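Local coordinates for protein glycoside hydrolase YxiA (Bacillus licheniformis, PDB 3LV4) that probably hydrolyses alpha-1,5-linked arabinan as a calcium-binding family 43 glycoside hydrolase with a C-terminal lipocalin-like domain, at residues L206-P209 and E210-Y213; T38-M41 and N42-Q45; V348-S351 and D352-D356. All coordinates share one frame; numbering follows the deposited sequence.

Contact 1. Residues L206-P209 and E210-Y213; sequences LYHP and ETQY
His-208 and Tyr-207 meet Glu-210, Gln-212 and Tyr-213 across a beta-hairpin turn that joins strands 200-208 and 213-220, in the five-bladed beta-propeller characteristic of family 43. Two backbone bonds close the turn: His-208 N to Tyr-213 O (3.1 Å) and Gln-212 N to His-208 O (2.8 Å). Gln-212, with positive phi (60°), turns the chain back toward the second strand. From the base, His-208 CB sits near Thr-211 OG1, whose hydroxyl is hydrogen-bonded to Tyr-215. With CG trans to the backbone N, chi1 -163° turns the ring's ND1-CE1 edge to Glu-210, and His-208 ND1 accepts Glu-210 N at 3.0 Å, the donor tilted 22° from the ring plane. His-208 CE1 next touches Glu-210 CB and, at 3.3 Å, Glu-210 OE2; the glutamate chain runs alongside the ring, pointing the same way. NE2 is farther from that carboxylate. Tyr-296 meets the imidazole edge-to-face, tying the turn to strand 285-296 of the adjoining blade. Tyr-207, the residue before it on the same strand, leans across to the returning chain: its CD2 approaches Tyr-213 O at 3.5 Å, and CE2 and CZ pass the Gln-212 backbone. At its tip, Tyr-207 OH touches Gln-212 CB at 3.4 Å and bonds a water at 2.7 Å, which Gln-212 NE2 also reaches weakly.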
loop_
_atom_site.group_PDB
_atom_site.type_symbol
_atom_site.label_atom_id
_atom_site.label_comp_id
_atom_site.label_asym_id
_atom_site.label_seq_id
_atom_site.Cartn_x
_atom_site.Cartn_y
_atom_site.Cartn_z
ATOM N N LEU A 206 -6.250 -7.215 -0.466
ATOM C CA LEU A 206 -6.421 -7.927 0.799
ATOM C C LEU A 206 -7.897 -8.167 1.116
ATOM O O LEU A 206 -8.702 -7.229 1.124
ATOM C CB LEU A 206 -5.779 -7.143 1.954
ATOM C CG LEU A 206 -5.849 -7.888 3.291
ATOM C CD1 LEU A 206 -4.941 -9.112 3.225
ATOM C CD2 LEU A 206 -5.467 -7.010 4.467
ATOM N N TYR A 207 -8.242 -9.422 1.390
ATOM C CA TYR A 207 -9.588 -9.790 1.818
ATOM C C TYR A 207 -9.730 -9.646 3.327
ATOM O O TYR A 207 -8.825 -9.999 4.076
ATOM C CB TYR A 207 -9.870 -11.241 1.433
ATOM C CG TYR A 207 -11.261 -11.734 1.780
ATOM C CD1 TYR A 207 -11.481 -12.558 2.882
ATOM C CD2 TYR A 207 -12.357 -11.393 0.989
ATOM C CE1 TYR A 207 -12.763 -13.026 3.185
ATOM C CE2 TYR A 207 -13.629 -11.858 1.284
ATOM C CZ TYR A 207 -13.827 -12.670 2.379
ATOM O OH TYR A 207 -15.103 -13.120 2.662
ATOM N N HIS A 208 -10.863 -9.135 3.783
ATOM C CA HIS A 208 -11.137 -9.141 5.220
ATOM C C HIS A 208 -12.360 -9.997 5.495
ATOM O O HIS A 208 -13.426 -9.758 4.923
ATOM C CB HIS A 208 -11.344 -7.733 5.770
ATOM C CG HIS A 208 -11.233 -7.663 7.263
ATOM N ND1 HIS A 208 -12.228 -8.105 8.103
ATOM C CD2 HIS A 208 -10.229 -7.222 8.059
ATOM C CE1 HIS A 208 -11.846 -7.931 9.363
ATOM N NE2 HIS A 208 -10.638 -7.402 9.361
ATOM N N PRO A 209 -12.206 -11.015 6.358
ATOM C CA PRO A 209 -13.282 -11.982 6.617
ATOM C C PRO A 209 -14.494 -11.396 7.341
ATOM O O PRO A 209 -15.575 -11.988 7.265
ATOM C CB PRO A 209 -12.615 -13.035 7.520
ATOM C CG PRO A 209 -11.173 -12.765 7.474
ATOM C CD PRO A 209 -10.973 -11.340 7.093
ATOM N N GLU A 210 -14.335 -10.277 8.043
ATOM C CA GLU A 210 -15.473 -9.691 8.766
ATOM C C GLU A 210 -16.419 -8.929 7.849
ATOM O O GLU A 210 -17.635 -9.019 7.983
ATOM C CB GLU A 210 -15.005 -8.753 9.875
ATOM C CG GLU A 210 -14.512 -9.457 11.112
ATOM C CD GLU A 210 -14.329 -8.495 12.264
ATOM O OE1 GLU A 210 -15.260 -8.366 13.095
ATOM O OE2 GLU A 210 -13.257 -7.854 12.326
ATOM N N THR A 211 -15.854 -8.163 6.926
ATOM C CA THR A 211 -16.662 -7.371 6.007
ATOM C C THR A 211 -16.950 -8.136 4.718
ATOM O O THR A 211 -17.888 -7.801 3.990
ATOM C CB THR A 211 -15.954 -6.060 5.628
ATOM O OG1 THR A 211 -14.754 -6.365 4.913
ATOM C CG2 THR A 211 -15.618 -5.241 6.863
ATOM N N GLN A 212 -16.130 -9.156 4.455
ATOM C CA GLN A 212 -16.194 -9.973 3.235
ATOM C C GLN A 212 -15.997 -9.175 1.948
ATOM O O GLN A 212 -16.525 -9.528 0.883
ATOM C CB GLN A 212 -17.475 -10.812 3.188
ATOM C CG GLN A 212 -17.615 -11.714 4.403
ATOM C CD GLN A 212 -18.725 -12.732 4.259
ATOM O OE1 GLN A 212 -19.765 -12.450 3.670
ATOM N NE2 GLN A 212 -18.509 -13.926 4.800
ATOM N N TYR A 213 -15.214 -8.108 2.059
ATOM C CA TYR A 213 -14.753 -7.353 0.897
ATOM C C TYR A 213 -13.296 -7.654 0.604
ATOM O O TYR A 213 -12.494 -7.888 1.527
ATOM C CB TYR A 213 -14.860 -5.848 1.134
ATOM C CG TYR A 213 -16.252 -5.285 1.030
ATOM C CD1 TYR A 213 -16.824 -5.008 -0.208
ATOM C CD2 TYR A 213 -16.985 -4.997 2.172
ATOM C CE1 TYR A 213 -18.099 -4.474 -0.294
ATOM C CE2 TYR A 213 -18.256 -4.469 2.093
ATOM C CZ TYR A 213 -18.808 -4.209 0.864
ATOM O OH TYR A 213 -20.075 -3.674 0.803
HETATM O O HOH W 1 -15.208 -14.951 4.601
#

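Contact 2. Residues T38-M41 and N42-Q45; sequences TDLM and NWTQ
Asp-39 and Asn-42 grip each other by two hydrogen bonds in the turn between strands 33-37 and 44-47, which belong to one four-stranded propeller blade. This polar grip is the tight part. Asp-39 OD1 receives two backbone donors: Met-41 N at 2.8 Å, which closes an Asx turn and comes from above the carboxylate plane, and Asn-42 N at 2.7 Å, on the syn side in an almost perfectly straight bond (179°). Asp-39 OD2 uses its syn lone pair for Asn-42 ND2 at 2.8 Å, with the acceptor lying in the amide plane; the carboxylate and amide planes are 39° apart. The aspartate reaches these donors because its CG stands between the backbone N and carbonyl carbon (chi1 62°). Ser-9 OG holds the other end of the amide, Asn-42 OD1. Beside these hydrogen bonds, Leu-40 CD2 packs on Trp-43 CZ2 at 3.8 Å, the two side chains lying alongside, with the indole further buried against Val-27 and Ala-35. The looser side faces Thr-38, an exposed residue: there a water bridges Thr-38 N (2.9 Å) and Asn-42 O (2.8 Å) and gives only a weak bond to Asp-39 OD1. Three protein N-H groups directed at one carboxylate would favour its ionised form, so a negative charge probably holds the turn together without a basic side chain among these residues.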
loop_
_atom_site.group_PDB
_atom_site.type_symbol
_atom_site.label_atom_id
_atom_site.label_comp_id
_atom_site.label_asym_id
_atom_site.label_seq_id
_atom_site.Cartn_x
_atom_site.Cartn_y
_atom_site.Cartn_z
ATOM N N THR A 38 10.157 -10.732 13.738
ATOM C CA THR A 38 9.116 -11.554 14.335
ATOM C C THR A 38 8.018 -10.705 14.971
ATOM O O THR A 38 6.965 -11.230 15.336
ATOM C CB THR A 38 9.671 -12.503 15.404
ATOM O OG1 THR A 38 10.403 -11.746 16.372
ATOM C CG2 THR A 38 10.574 -13.561 14.776
ATOM N N ASP A 39 8.257 -9.401 15.107
ATOM C CA ASP A 39 7.316 -8.549 15.836
ATOM C C ASP A 39 6.782 -7.353 15.047
ATOM O O ASP A 39 5.998 -6.575 15.576
ATOM C CB ASP A 39 7.931 -8.072 17.158
ATOM C CG ASP A 39 9.184 -7.232 16.956
ATOM O OD1 ASP A 39 9.544 -6.947 15.794
ATOM O OD2 ASP A 39 9.813 -6.859 17.966
ATOM N N LEU A 40 7.213 -7.214 13.794
ATOM C CA LEU A 40 6.832 -6.079 12.947
ATOM C C LEU A 40 7.383 -4.745 13.460
ATOM O O LEU A 40 6.965 -3.679 13.005
ATOM C CB LEU A 40 5.305 -5.992 12.782
ATOM C CG LEU A 40 4.641 -7.149 12.028
ATOM C CD1 LEU A 40 3.120 -6.979 12.002
ATOM C CD2 LEU A 40 5.186 -7.299 10.605
HETATM N N MSE A 41 8.328 -4.807 14.398
HETATM C CA MSE A 41 8.913 -3.599 14.973
HETATM C C MSE A 41 10.425 -3.608 14.866
HETATM O O MSE A 41 11.045 -2.585 14.585
HETATM C CB MSE A 41 8.511 -3.461 16.442
HETATM C CG MSE A 41 7.017 -3.411 16.656
HETATM SE SE MSE A 41 6.600 -3.704 18.530
HETATM C CE MSE A 41 7.480 -2.128 19.278
ATOM N N ASN A 42 11.023 -4.767 15.111
ATOM C CA ASN A 42 12.468 -4.887 15.026
ATOM C C ASN A 42 12.883 -5.695 13.817
ATOM O O ASN A 42 12.892 -6.929 13.844
ATOM C CB ASN A 42 13.029 -5.460 16.320
ATOM C CG ASN A 42 12.788 -4.532 17.490
ATOM O OD1 ASN A 42 13.558 -3.595 17.725
ATOM N ND2 ASN A 42 11.695 -4.762 18.214
ATOM N N TRP A 43 13.207 -4.981 12.746
ATOM C CA TRP A 43 13.561 -5.614 11.481
ATOM C C TRP A 43 15.059 -5.821 11.359
ATOM O O TRP A 43 15.854 -5.041 11.893
ATOM C CB TRP A 43 13.066 -4.777 10.296
ATOM C CG TRP A 43 11.570 -4.653 10.227
ATOM C CD1 TRP A 43 10.800 -3.704 10.835
ATOM C CD2 TRP A 43 10.662 -5.506 9.507
ATOM N NE1 TRP A 43 9.472 -3.913 10.539
ATOM C CE2 TRP A 43 9.361 -5.011 9.727
ATOM C CE3 TRP A 43 10.827 -6.639 8.702
ATOM C CZ2 TRP A 43 8.227 -5.611 9.177
ATOM C CZ3 TRP A 43 9.697 -7.232 8.145
ATOM C CH2 TRP A 43 8.412 -6.718 8.391
ATOM N N THR A 44 15.425 -6.887 10.652
ATOM C CA THR A 44 16.803 -7.170 10.311
ATOM C C THR A 44 16.957 -7.114 8.797
ATOM O O THR A 44 16.206 -7.755 8.064
ATOM C CB THR A 44 17.206 -8.557 10.820
ATOM O OG1 THR A 44 17.140 -8.565 12.252
ATOM C CG2 THR A 44 18.617 -8.911 10.373
ATOM N N GLN A 45 17.914 -6.330 8.325
ATOM C CA GLN A 45 18.148 -6.227 6.892
ATOM C C GLN A 45 18.798 -7.509 6.378
ATOM O O GLN A 45 19.796 -7.969 6.930
ATOM C CB GLN A 45 19.046 -5.028 6.587
ATOM C CG GLN A 45 19.109 -4.665 5.112
ATOM C CD GLN A 45 18.022 -3.686 4.723
ATOM O OE1 GLN A 45 17.778 -2.704 5.431
ATOM N NE2 GLN A 45 17.364 -3.945 3.594
HETATM O O HOH W 2 12.005 -9.195 15.282
#

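Contact 3. Residues V348-S351 and D352-D356; sequences VKKS and DVIGD
The carboxylate of Asp-352 carries Lys-349 CG over one face, 3.6 Å from Asp-352 CG, while Lys-349 N approaches OD2 from the same side. The bond from Lys-349 N to Asp-352 OD2 is 2.9 Å long and nearly straight (172°), on the anti side of the oxygen and 34° out of the carboxylate plane. Asp-352 OD1 accepts a hydrogen bond from a water at 2.6 Å, which is also bonded to Ser-351 OG. Lys-349 is the N-cap of the single-turn helix 350-353 in the lipocalin-like domain, and the bond from its N to the third helical residue is one half of a capping box. In place of the reciprocal side-chain bond, Asp-352 N goes to Lys-349 O (3.0 Å). Lys-350 O, in the first residue of the helix, accepts from Val-353 N and from Ile-354 N, just past its last residue. Val-348 CG2 meets Val-353 CG1 at 3.9 Å, the side chains crossing at about a right angle and facing Phe-413. Lys-350 CG lies 3.7 Å from Ile-354 CD1, beside strand 390-395. Arg-415 makes a salt bridge to Asp-352 OD2. With an alanine here the carboxylate is gone, which would probably leave Arg-415 without this partner and Lys-349 N without its acceptor, loosening the lead-in to the helix. A negative charge beside the helix N-terminus and an arginine is likely to be favoured, and here the carboxylate joins the helix start to strand 407-418.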
loop_
_atom_site.group_PDB
_atom_site.type_symbol
_atom_site.label_atom_id
_atom_site.label_comp_id
_atom_site.label_asym_id
_atom_site.label_seq_id
_atom_site.Cartn_x
_atom_site.Cartn_y
_atom_site.Cartn_z
ATOM N N VAL A 348 -13.118 1.951 25.082
ATOM C CA VAL A 348 -12.868 3.286 25.603
ATOM C C VAL A 348 -14.162 3.899 26.111
ATOM O O VAL A 348 -15.244 3.603 25.611
ATOM C CB VAL A 348 -12.238 4.209 24.543
ATOM C CG1 VAL A 348 -10.992 3.577 23.975
ATOM C CG2 VAL A 348 -13.240 4.519 23.443
ATOM N N LYS A 349 -14.046 4.748 27.121
ATOM C CA LYS A 349 -15.196 5.454 27.659
ATOM C C LYS A 349 -15.060 6.938 27.336
ATOM O O LYS A 349 -14.011 7.383 26.879
ATOM C CB LYS A 349 -15.294 5.245 29.171
ATOM C CG LYS A 349 -14.268 6.032 29.959
ATOM C CD LYS A 349 -14.310 5.674 31.432
ATOM C CE LYS A 349 -13.858 4.245 31.652
ATOM N NZ LYS A 349 -13.764 3.924 33.105
ATOM N N LYS A 350 -16.117 7.702 27.584
ATOM C CA LYS A 350 -16.131 9.122 27.239
ATOM C C LYS A 350 -14.962 9.904 27.854
ATOM O O LYS A 350 -14.329 10.710 27.168
ATOM C CB LYS A 350 -17.472 9.758 27.624
ATOM C CG LYS A 350 -17.769 11.078 26.923
ATOM C CD LYS A 350 -19.104 11.657 27.391
ATOM C CE LYS A 350 -19.484 12.913 26.613
ATOM N NZ LYS A 350 -19.889 12.609 25.208
ATOM N N SER A 351 -14.663 9.676 29.134
ATOM C CA SER A 351 -13.582 10.435 29.764
ATOM C C SER A 351 -12.221 10.132 29.133
ATOM O O SER A 351 -11.315 10.970 29.170
ATOM C CB SER A 351 -13.540 10.222 31.286
ATOM O OG SER A 351 -12.925 8.997 31.624
ATOM N N ASP A 352 -12.083 8.944 28.546
ATOM C CA ASP A 352 -10.830 8.543 27.908
ATOM C C ASP A 352 -10.552 9.403 26.684
ATOM O O ASP A 352 -9.403 9.736 26.385
ATOM C CB ASP A 352 -10.888 7.078 27.459
ATOM C CG ASP A 352 -10.914 6.095 28.620
ATOM O OD1 ASP A 352 -10.336 6.403 29.688
ATOM O OD2 ASP A 352 -11.503 4.998 28.453
ATOM N N VAL A 353 -11.612 9.752 25.963
ATOM C CA VAL A 353 -11.450 10.352 24.640
ATOM C C VAL A 353 -11.665 11.865 24.609
ATOM O O VAL A 353 -11.213 12.528 23.681
ATOM C CB VAL A 353 -12.341 9.657 23.585
ATOM C CG1 VAL A 353 -11.976 8.175 23.485
ATOM C CG2 VAL A 353 -13.815 9.830 23.925
ATOM N N ILE A 354 -12.349 12.405 25.616
ATOM C CA ILE A 354 -12.472 13.854 25.769
ATOM C C ILE A 354 -11.082 14.495 25.870
ATOM O O ILE A 354 -10.173 13.909 26.459
ATOM C CB ILE A 354 -13.287 14.204 27.035
ATOM C CG1 ILE A 354 -14.783 14.019 26.774
ATOM C CG2 ILE A 354 -13.004 15.635 27.489
ATOM C CD1 ILE A 354 -15.588 13.801 28.038
ATOM N N GLY A 355 -10.902 15.676 25.284
ATOM C CA GLY A 355 -9.632 16.375 25.410
ATOM C C GLY A 355 -9.083 17.020 24.147
ATOM O O GLY A 355 -9.721 17.006 23.088
ATOM N N ASP A 356 -7.881 17.586 24.266
ATOM C CA ASP A 356 -7.229 18.268 23.148
ATOM C C ASP A 356 -6.504 17.263 22.261
ATOM O O ASP A 356 -5.921 16.300 22.755
ATOM C CB ASP A 356 -6.230 19.305 23.662
ATOM C CG ASP A 356 -6.883 20.382 24.512
ATOM O OD1 ASP A 356 -8.026 20.776 24.219
ATOM O OD2 ASP A 356 -6.247 20.849 25.473
HETATM O O HOH W 3 -10.187 8.432 31.356
#

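Contacts 1 and 2 are turns between neighbouring antiparallel strands of the catalytic propeller, their centres about 26 Å apart; contact 3 lies in the C-terminal lipocalin-like domain, its centre about 30 Å from that of contact 1 and about 32 Å from that of contact 2. Contact 1 is a surface turn with one buried side chain, whereas contacts 2 and 3 are partly buried, each setting a polar group beside an apolar pair. An aspartate accepts from the backbone in both, from two N-H groups in contact 2 and one in contact 3, but in contact 2 it organises a hairpin turn after it, and in contact 3 it reaches back to cap a short helix and also meets an arginine. Contact 1 uses an imidazole nitrogen instead.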